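PDB 2CUL: glucose-inhibited division protein A-related protein, probable oxidoreductase from Thermus thermophilus, which binds flavin-adenine dinucleotide on a Rossmann-type fold and is probably an oxidoreductase related to the glucose-inhibited division protein A family. Local coordinates for residues Leu153-Gly165 and Tyr176-Trp188. Sequence-based numbering, arbitrary orientation.
Sequences LSRLGFRFVEREG and YRVRYLAFHPEEW. With FAD (flavin-adenine dinucleotide), chain B.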
loop_
_atom_site.group_PDB
_atom_site.type_symbol
_atom_site.label_atom_id
_atom_site.label_comp_id
_atom_site.label_asym_id
_atom_site.label_seq_id
_atom_site.Cartn_x
_atom_site.Cartn_y
_atom_site.Cartn_z
ATOM N N LEU A 153 -6.745 -11.756 8.027
ATOM C CA LEU A 153 -5.366 -11.914 8.472
ATOM C C LEU A 153 -5.333 -12.398 9.922
ATOM O O LEU A 153 -4.530 -13.262 10.277
ATOM C CB LEU A 153 -4.609 -10.588 8.335
ATOM C CG LEU A 153 -4.410 -10.093 6.899
ATOM C CD1 LEU A 153 -3.897 -8.660 6.918
ATOM C CD2 LEU A 153 -3.440 -11.002 6.165
ATOM N N SER A 154 -6.217 -11.847 10.751
ATOM C CA SER A 154 -6.290 -12.232 12.161
ATOM C C SER A 154 -6.716 -13.692 12.285
ATOM O O SER A 154 -6.155 -14.449 13.080
ATOM C CB SER A 154 -7.290 -11.342 12.902
ATOM O OG SER A 154 -6.905 -9.979 12.836
ATOM N N ARG A 155 -7.711 -14.085 11.496
ATOM C CA ARG A 155 -8.190 -15.463 11.526
ATOM C C ARG A 155 -7.094 -16.438 11.122
ATOM O O ARG A 155 -7.033 -17.557 11.629
ATOM C CB ARG A 155 -9.384 -15.645 10.589
ATOM C CG ARG A 155 -10.653 -14.962 11.046
ATOM C CD ARG A 155 -11.815 -15.384 10.165
ATOM N NE ARG A 155 -13.062 -14.733 10.545
ATOM C CZ ARG A 155 -14.224 -14.946 9.940
ATOM N NH1 ARG A 155 -14.297 -15.798 8.925
ATOM N NH2 ARG A 155 -15.312 -14.307 10.349
ATOM N N LEU A 156 -6.227 -16.013 10.208
ATOM C CA LEU A 156 -5.143 -16.865 9.741
ATOM C C LEU A 156 -4.013 -16.974 10.756
ATOM O O LEU A 156 -3.112 -17.796 10.597
ATOM C CB LEU A 156 -4.602 -16.348 8.401
ATOM C CG LEU A 156 -5.598 -16.400 7.237
ATOM C CD1 LEU A 156 -4.985 -15.759 6.001
ATOM C CD2 LEU A 156 -5.984 -17.845 6.952
ATOM N N GLY A 157 -4.060 -16.141 11.792
ATOM C CA GLY A 157 -3.039 -16.197 12.825
ATOM C C GLY A 157 -2.030 -15.063 12.877
ATOM O O GLY A 157 -1.192 -15.023 13.778
ATOM N N PHE A 158 -2.095 -14.138 11.925
ATOM C CA PHE A 158 -1.154 -13.023 11.917
ATOM C C PHE A 158 -1.253 -12.160 13.173
ATOM O O PHE A 158 -2.346 -11.889 13.669
ATOM C CB PHE A 158 -1.375 -12.154 10.677
ATOM C CG PHE A 158 -0.845 -12.763 9.415
ATOM C CD1 PHE A 158 0.505 -12.655 9.087
ATOM C CD2 PHE A 158 -1.691 -13.457 8.557
ATOM C CE1 PHE A 158 1.001 -13.230 7.918
ATOM C CE2 PHE A 158 -1.204 -14.037 7.388
ATOM C CZ PHE A 158 0.145 -13.921 7.068
ATOM N N ARG A 159 -0.094 -11.741 13.677
ATOM C CA ARG A 159 -0.008 -10.898 14.867
ATOM C C ARG A 159 0.219 -9.441 14.468
ATOM O O ARG A 159 0.912 -9.161 13.491
ATOM C CB ARG A 159 1.150 -11.353 15.760
ATOM C CG ARG A 159 1.008 -12.756 16.333
ATOM C CD ARG A 159 -0.260 -12.903 17.151
ATOM N NE ARG A 159 -0.109 -13.906 18.200
ATOM C CZ ARG A 159 -1.078 -14.269 19.033
ATOM N NH1 ARG A 159 -2.281 -13.713 18.940
ATOM N NH2 ARG A 159 -0.843 -15.180 19.968
ATOM N N PHE A 160 -0.342 -8.519 15.246
ATOM C CA PHE A 160 -0.218 -7.090 14.966
ATOM C C PHE A 160 0.143 -6.276 16.205
ATOM O O PHE A 160 -0.046 -6.723 17.337
ATOM C CB PHE A 160 -1.539 -6.558 14.413
ATOM C CG PHE A 160 -1.973 -7.218 13.141
ATOM C CD1 PHE A 160 -1.587 -6.700 11.908
ATOM C CD2 PHE A 160 -2.746 -8.373 13.171
ATOM C CE1 PHE A 160 -1.964 -7.326 10.722
ATOM C CE2 PHE A 160 -3.130 -9.008 11.991
ATOM C CZ PHE A 160 -2.738 -8.485 10.765
ATOM N N VAL A 161 0.662 -5.074 15.973
ATOM C CA VAL A 161 1.014 -4.157 17.049
ATOM C C VAL A 161 0.286 -2.846 16.767
ATOM O O VAL A 161 0.039 -2.507 15.611
ATOM C CB VAL A 161 2.542 -3.898 17.122
ATOM C CG1 VAL A 161 3.267 -5.187 17.464
ATOM C CG2 VAL A 161 3.056 -3.335 15.807
ATOM N N GLU A 162 -0.072 -2.122 17.820
ATOM C CA GLU A 162 -0.782 -0.861 17.659
ATOM C C GLU A 162 0.153 0.313 17.420
ATOM O O GLU A 162 1.192 0.441 18.071
ATOM C CB GLU A 162 -1.647 -0.576 18.888
ATOM C CG GLU A 162 -2.810 -1.535 19.060
ATOM C CD GLU A 162 -3.730 -1.134 20.195
ATOM O OE1 GLU A 162 -4.265 -0.005 20.160
ATOM O OE2 GLU A 162 -3.918 -1.948 21.122
ATOM N N ARG A 163 -0.228 1.169 16.476
ATOM C CA ARG A 163 0.547 2.354 16.136
ATOM C C ARG A 163 -0.410 3.532 16.003
ATOM O O ARG A 163 -1.630 3.353 15.963
ATOM C CB ARG A 163 1.294 2.150 14.815
ATOM C CG ARG A 163 2.381 1.080 14.857
ATOM C CD ARG A 163 3.481 1.460 15.828
ATOM N NE ARG A 163 4.603 0.525 15.794
ATOM C CZ ARG A 163 5.626 0.561 16.645
ATOM N NH1 ARG A 163 5.666 1.487 17.595
ATOM N NH2 ARG A 163 6.608 -0.325 16.548
ATOM N N GLU A 164 0.142 4.739 15.948
ATOM C CA GLU A 164 -0.688 5.927 15.815
ATOM C C GLU A 164 0.011 7.008 15.011
ATOM O O GLU A 164 1.222 7.201 15.124
ATOM C CB GLU A 164 -1.051 6.488 17.195
ATOM C CG GLU A 164 -1.969 7.705 17.134
ATOM C CD GLU A 164 -2.278 8.286 18.503
ATOM O OE1 GLU A 164 -1.369 8.876 19.124
ATOM O OE2 GLU A 164 -3.431 8.147 18.960
ATOM N N GLY A 165 -0.767 7.701 14.187
ATOM C CA GLY A 165 -0.235 8.787 13.392
ATOM C C GLY A 165 -1.094 9.997 13.697
ATOM O O GLY A 165 -2.200 9.854 14.218
ATOM N N TYR A 176 -6.297 15.639 13.527
ATOM C CA TYR A 176 -6.855 14.348 13.904
ATOM C C TYR A 176 -5.770 13.296 14.075
ATOM O O TYR A 176 -4.619 13.504 13.689
ATOM C CB TYR A 176 -7.897 13.894 12.866
ATOM C CG TYR A 176 -7.363 13.548 11.487
ATOM C CD1 TYR A 176 -6.880 12.270 11.200
ATOM C CD2 TYR A 176 -7.383 14.487 10.454
ATOM C CE1 TYR A 176 -6.438 11.934 9.917
ATOM C CE2 TYR A 176 -6.942 14.163 9.168
ATOM C CZ TYR A 176 -6.474 12.883 8.905
ATOM O OH TYR A 176 -6.071 12.548 7.632
ATOM N N ARG A 177 -6.145 12.176 14.678
ATOM C CA ARG A 177 -5.220 11.073 14.899
ATOM C C ARG A 177 -5.808 9.806 14.301
ATOM O O ARG A 177 -7.028 9.653 14.219
ATOM C CB ARG A 177 -4.999 10.847 16.400
ATOM C CG ARG A 177 -4.141 11.894 17.085
ATOM C CD ARG A 177 -4.061 11.653 18.591
ATOM N NE ARG A 177 -5.358 11.803 19.252
ATOM C CZ ARG A 177 -6.126 10.793 19.652
ATOM N NH1 ARG A 177 -5.736 9.538 19.466
ATOM N NH2 ARG A 177 -7.288 11.040 20.243
ATOM N N VAL A 178 -4.936 8.902 13.870
ATOM C CA VAL A 178 -5.385 7.626 13.335
ATOM C C VAL A 178 -4.621 6.499 14.020
ATOM O O VAL A 178 -3.397 6.409 13.907
ATOM C CB VAL A 178 -5.148 7.494 11.810
ATOM C CG1 VAL A 178 -5.511 6.078 11.361
ATOM C CG2 VAL A 178 -5.994 8.503 11.050
ATOM N N ARG A 179 -5.341 5.661 14.756
ATOM C CA ARG A 179 -4.722 4.517 15.401
ATOM C C ARG A 179 -4.945 3.363 14.438
ATOM O O ARG A 179 -6.047 3.178 13.916
ATOM C CB ARG A 179 -5.367 4.233 16.759
ATOM C CG ARG A 179 -5.009 5.268 17.810
ATOM C CD ARG A 179 -5.449 4.833 19.196
ATOM N NE ARG A 179 -5.052 5.797 20.218
ATOM C CZ ARG A 179 -5.288 5.649 21.518
ATOM N NH1 ARG A 179 -5.921 4.570 21.958
ATOM N NH2 ARG A 179 -4.892 6.579 22.378
ATOM N N TYR A 180 -3.893 2.599 14.183
ATOM C CA TYR A 180 -3.991 1.497 13.245
ATOM C C TYR A 180 -3.127 0.333 13.685
ATOM O O TYR A 180 -2.379 0.428 14.660
ATOM C CB TYR A 180 -3.556 1.976 11.855
ATOM C CG TYR A 180 -2.102 2.394 11.783
ATOM C CD1 TYR A 180 -1.118 1.493 11.380
ATOM C CD2 TYR A 180 -1.704 3.677 12.163
ATOM C CE1 TYR A 180 0.230 1.855 11.354
ATOM C CE2 TYR A 180 -0.355 4.049 12.142
ATOM C CZ TYR A 180 0.602 3.133 11.737
ATOM O OH TYR A 180 1.934 3.489 11.724
ATOM N N LEU A 181 -3.242 -0.769 12.959
ATOM C CA LEU A 181 -2.471 -1.959 13.268
ATOM C C LEU A 181 -1.450 -2.252 12.183
ATOM O O LEU A 181 -1.753 -2.183 10.994
ATOM C CB LEU A 181 -3.396 -3.166 13.416
ATOM C CG LEU A 181 -4.424 -3.116 14.545
ATOM C CD1 LEU A 181 -5.202 -4.422 14.569
ATOM C CD2 LEU A 181 -3.719 -2.898 15.875
ATOM N N ALA A 182 -0.234 -2.575 12.611
ATOM C CA ALA A 182 0.840 -2.918 11.691
ATOM C C ALA A 182 1.239 -4.351 12.008
ATOM O O ALA A 182 1.109 -4.796 13.151
ATOM C CB ALA A 182 2.031 -1.994 11.894
ATOM N N PHE A 183 1.701 -5.081 10.999
ATOM C CA PHE A 183 2.142 -6.452 11.215
ATOM C C PHE A 183 3.246 -6.442 12.263
ATOM O O PHE A 183 4.135 -5.589 12.237
ATOM C CB PHE A 183 2.702 -7.048 9.923
ATOM C CG PHE A 183 1.653 -7.445 8.929
ATOM C CD1 PHE A 183 0.921 -8.613 9.107
ATOM C CD2 PHE A 183 1.399 -6.656 7.809
ATOM C CE1 PHE A 183 -0.049 -8.996 8.183
ATOM C CE2 PHE A 183 0.432 -7.028 6.881
ATOM C CZ PHE A 183 -0.293 -8.201 7.065
ATOM N N HIS A 184 3.188 -7.391 13.189
ATOM C CA HIS A 184 4.207 -7.491 14.226
ATOM C C HIS A 184 5.546 -7.715 13.519
ATOM O O HIS A 184 5.621 -8.446 12.528
ATOM C CB HIS A 184 3.878 -8.666 15.149
ATOM C CG HIS A 184 4.764 -8.759 16.351
ATOM N ND1 HIS A 184 6.078 -9.169 16.281
ATOM C CD2 HIS A 184 4.526 -8.480 17.654
ATOM C CE1 HIS A 184 6.611 -9.138 17.489
ATOM N NE2 HIS A 184 5.691 -8.723 18.340
ATOM N N PRO A 185 6.622 -7.086 14.011
ATOM C CA PRO A 185 7.938 -7.248 13.387
ATOM C C PRO A 185 8.391 -8.687 13.130
ATOM O O PRO A 185 9.067 -8.957 12.137
ATOM C CB PRO A 185 8.863 -6.514 14.352
ATOM C CG PRO A 185 7.995 -5.398 14.833
ATOM C CD PRO A 185 6.680 -6.103 15.107
ATOM N N GLU A 186 8.030 -9.608 14.019
ATOM C CA GLU A 186 8.428 -11.007 13.864
ATOM C C GLU A 186 7.807 -11.670 12.637
ATOM O O GLU A 186 8.295 -12.695 12.171
ATOM C CB GLU A 186 8.066 -11.799 15.127
ATOM C CG GLU A 186 8.327 -13.304 15.062
ATOM C CD GLU A 186 9.767 -13.657 14.723
ATOM O OE1 GLU A 186 10.689 -13.030 15.284
ATOM O OE2 GLU A 186 9.974 -14.576 13.904
ATOM N N GLU A 187 6.737 -11.082 12.112
ATOM C CA GLU A 187 6.067 -11.632 10.935
ATOM C C GLU A 187 6.799 -11.269 9.653
ATOM O O GLU A 187 6.674 -11.948 8.637
ATOM C CB GLU A 187 4.650 -11.061 10.812
ATOM C CG GLU A 187 3.737 -11.317 11.986
ATOM C CD GLU A 187 3.076 -12.671 11.919
ATOM O OE1 GLU A 187 3.436 -13.480 11.032
ATOM O OE2 GLU A 187 2.198 -12.927 12.760
ATOM N N TRP A 188 7.575 -10.197 9.717
ATOM C CA TRP A 188 8.243 -9.654 8.546
ATOM C C TRP A 188 9.760 -9.816 8.461
ATOM O O TRP A 188 10.471 -9.600 9.437
ATOM C CB TRP A 188 7.869 -8.173 8.488
ATOM C CG TRP A 188 8.208 -7.436 7.246
ATOM C CD1 TRP A 188 7.676 -7.624 6.003
ATOM C CD2 TRP A 188 9.072 -6.302 7.147
ATOM N NE1 TRP A 188 8.148 -6.667 5.137
ATOM C CE2 TRP A 188 9.008 -5.842 5.814
ATOM C CE3 TRP A 188 9.890 -5.623 8.059
ATOM C CZ2 TRP A 188 9.734 -4.732 5.368
ATOM C CZ3 TRP A 188 10.614 -4.516 7.616
ATOM C CH2 TRP A 188 10.527 -4.085 6.281
HETATM P PA FAD B . -1.000 4.745 2.119
HETATM O O1A FAD B . -1.996 5.112 3.138
HETATM O O2A FAD B . -0.289 5.812 1.368
HETATM O O5B FAD B . -1.679 3.788 1.038
HETATM C C5B FAD B . -2.443 2.657 1.460
HETATM C C4B FAD B . -3.377 2.330 0.300
HETATM O O4B FAD B . -3.901 1.024 0.542
HETATM C C3B FAD B . -4.592 3.270 0.173
HETATM O O3B FAD B . -4.755 3.751 -1.144
HETATM C C2B FAD B . -5.732 2.417 0.646
HETATM O O2B FAD B . -7.013 2.794 0.197
HETATM C C1B FAD B . -5.277 1.032 0.195
HETATM N N9A FAD B . -5.917 -0.086 0.884
HETATM C C8A FAD B . -5.902 -0.347 2.234
HETATM N N7A FAD B . -6.577 -1.448 2.541
HETATM C C5A FAD B . -7.046 -1.916 1.329
HETATM C C6A FAD B . -7.828 -3.046 0.990
HETATM N N6A FAD B . -8.276 -3.922 1.872
HETATM N N1A FAD B . -8.131 -3.232 -0.349
HETATM C C2A FAD B . -7.678 -2.335 -1.290
HETATM N N3A FAD B . -6.926 -1.235 -1.025
HETATM C C4A FAD B . -6.640 -1.071 0.295
HETATM N N1 FAD B . 4.082 11.025 6.589
HETATM C C2 FAD B . 4.562 12.215 6.090
HETATM O O2 FAD B . 5.604 12.262 5.482
HETATM N N3 FAD B . 3.812 13.381 6.303
HETATM C C4 FAD B . 2.615 13.422 6.986
HETATM O O4 FAD B . 1.999 14.499 7.137
HETATM C C4X FAD B . 2.126 12.204 7.500
HETATM N N5 FAD B . 0.932 12.168 8.207
HETATM C C5X FAD B . 0.447 10.976 8.715
HETATM C C6 FAD B . -0.754 10.967 9.422
HETATM C C7 FAD B . -1.302 9.784 9.955
HETATM C C7M FAD B . -2.609 9.847 10.705
HETATM C C8 FAD B . -0.583 8.552 9.755
HETATM C C8M FAD B . -1.101 7.242 10.284
HETATM C C9 FAD B . 0.643 8.545 9.045
HETATM C C9A FAD B . 1.185 9.744 8.510
HETATM N N10 FAD B . 2.425 9.784 7.780
HETATM C C10 FAD B . 2.895 11.011 7.279
HETATM C "C1'" FAD B . 3.259 8.538 7.544
HETATM C "C2'" FAD B . 3.282 7.905 6.134
HETATM O "O2'" FAD B . 4.098 8.675 5.292
HETATM C "C3'" FAD B . 1.877 7.788 5.509
HETATM O "O3'" FAD B . 1.011 7.004 6.327
HETATM C "C4'" FAD B . 1.890 7.117 4.120
HETATM O "O4'" FAD B . 0.641 7.297 3.457
HETATM C "C5'" FAD B . 2.206 5.619 4.293
HETATM O "O5'" FAD B . 2.270 4.989 3.003
HETATM P P FAD B . 1.608 3.581 2.704
HETATM O O1P FAD B . 1.956 3.302 1.301
HETATM O O2P FAD B . 2.041 2.558 3.716
HETATM O O3P FAD B . 0.058 3.795 2.880
HETATM O O HOH W 1 2.782 5.747 12.822
#
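Phe-183 fills the tight end of this antiparallel beta hairpin, with a flat ring suited to packing among other apolar groups. CE1 of Phe-160 sits over its face, 3.5 Å from CD1 of Phe-183, the two side chains running alongside each other with planes 33° apart. The edge of Phe-183 is turned toward the face of Phe-158, while CD1 of Leu-153, from helix 148-155, touches CZ of Phe-183 at 3.6 Å. Nearby, Glu-187 is bent at chi2 (-84°), and its OE2 accepts a hydrogen bond from the backbone N of Arg-159 at 2.7 Å; the same oxygen forms a salt bridge with Arg-197, which probably offsets the charge of this buried carboxylate.

Farther along, backbone hydrogen bonds join strand 160-167 to strand 176-183, in antiparallel pairs such as Val-161 with Ala-182. Tyr-180 takes CB of Arg-163 over its ring face, 3.7 Å from the centroid, and its OH meets a water shared with Glu-164 O. Gly-165 suits its place because a CB would clash with the flavin, whose C7M lies 3.4 Å from Gly-165 C.

The other face, with Glu-162, Glu-164 and Arg-179, is more open to solvent. Glu-164 OE2 forms salt bridges with Arg-177 NH1 at 2.7 Å and Arg-179 NE at 3.1 Å, the two N-H groups coming from opposite faces of the carboxylate plane. An alanine here would remove that acceptor and is likely to leave two neighbouring arginines without their shared counter-charge. The chemistry thus implies strands joined by backbone hydrogen bonds, with aromatic packing and a buried carboxylate added at one end and a solvent-side salt-bridge network near the flavin.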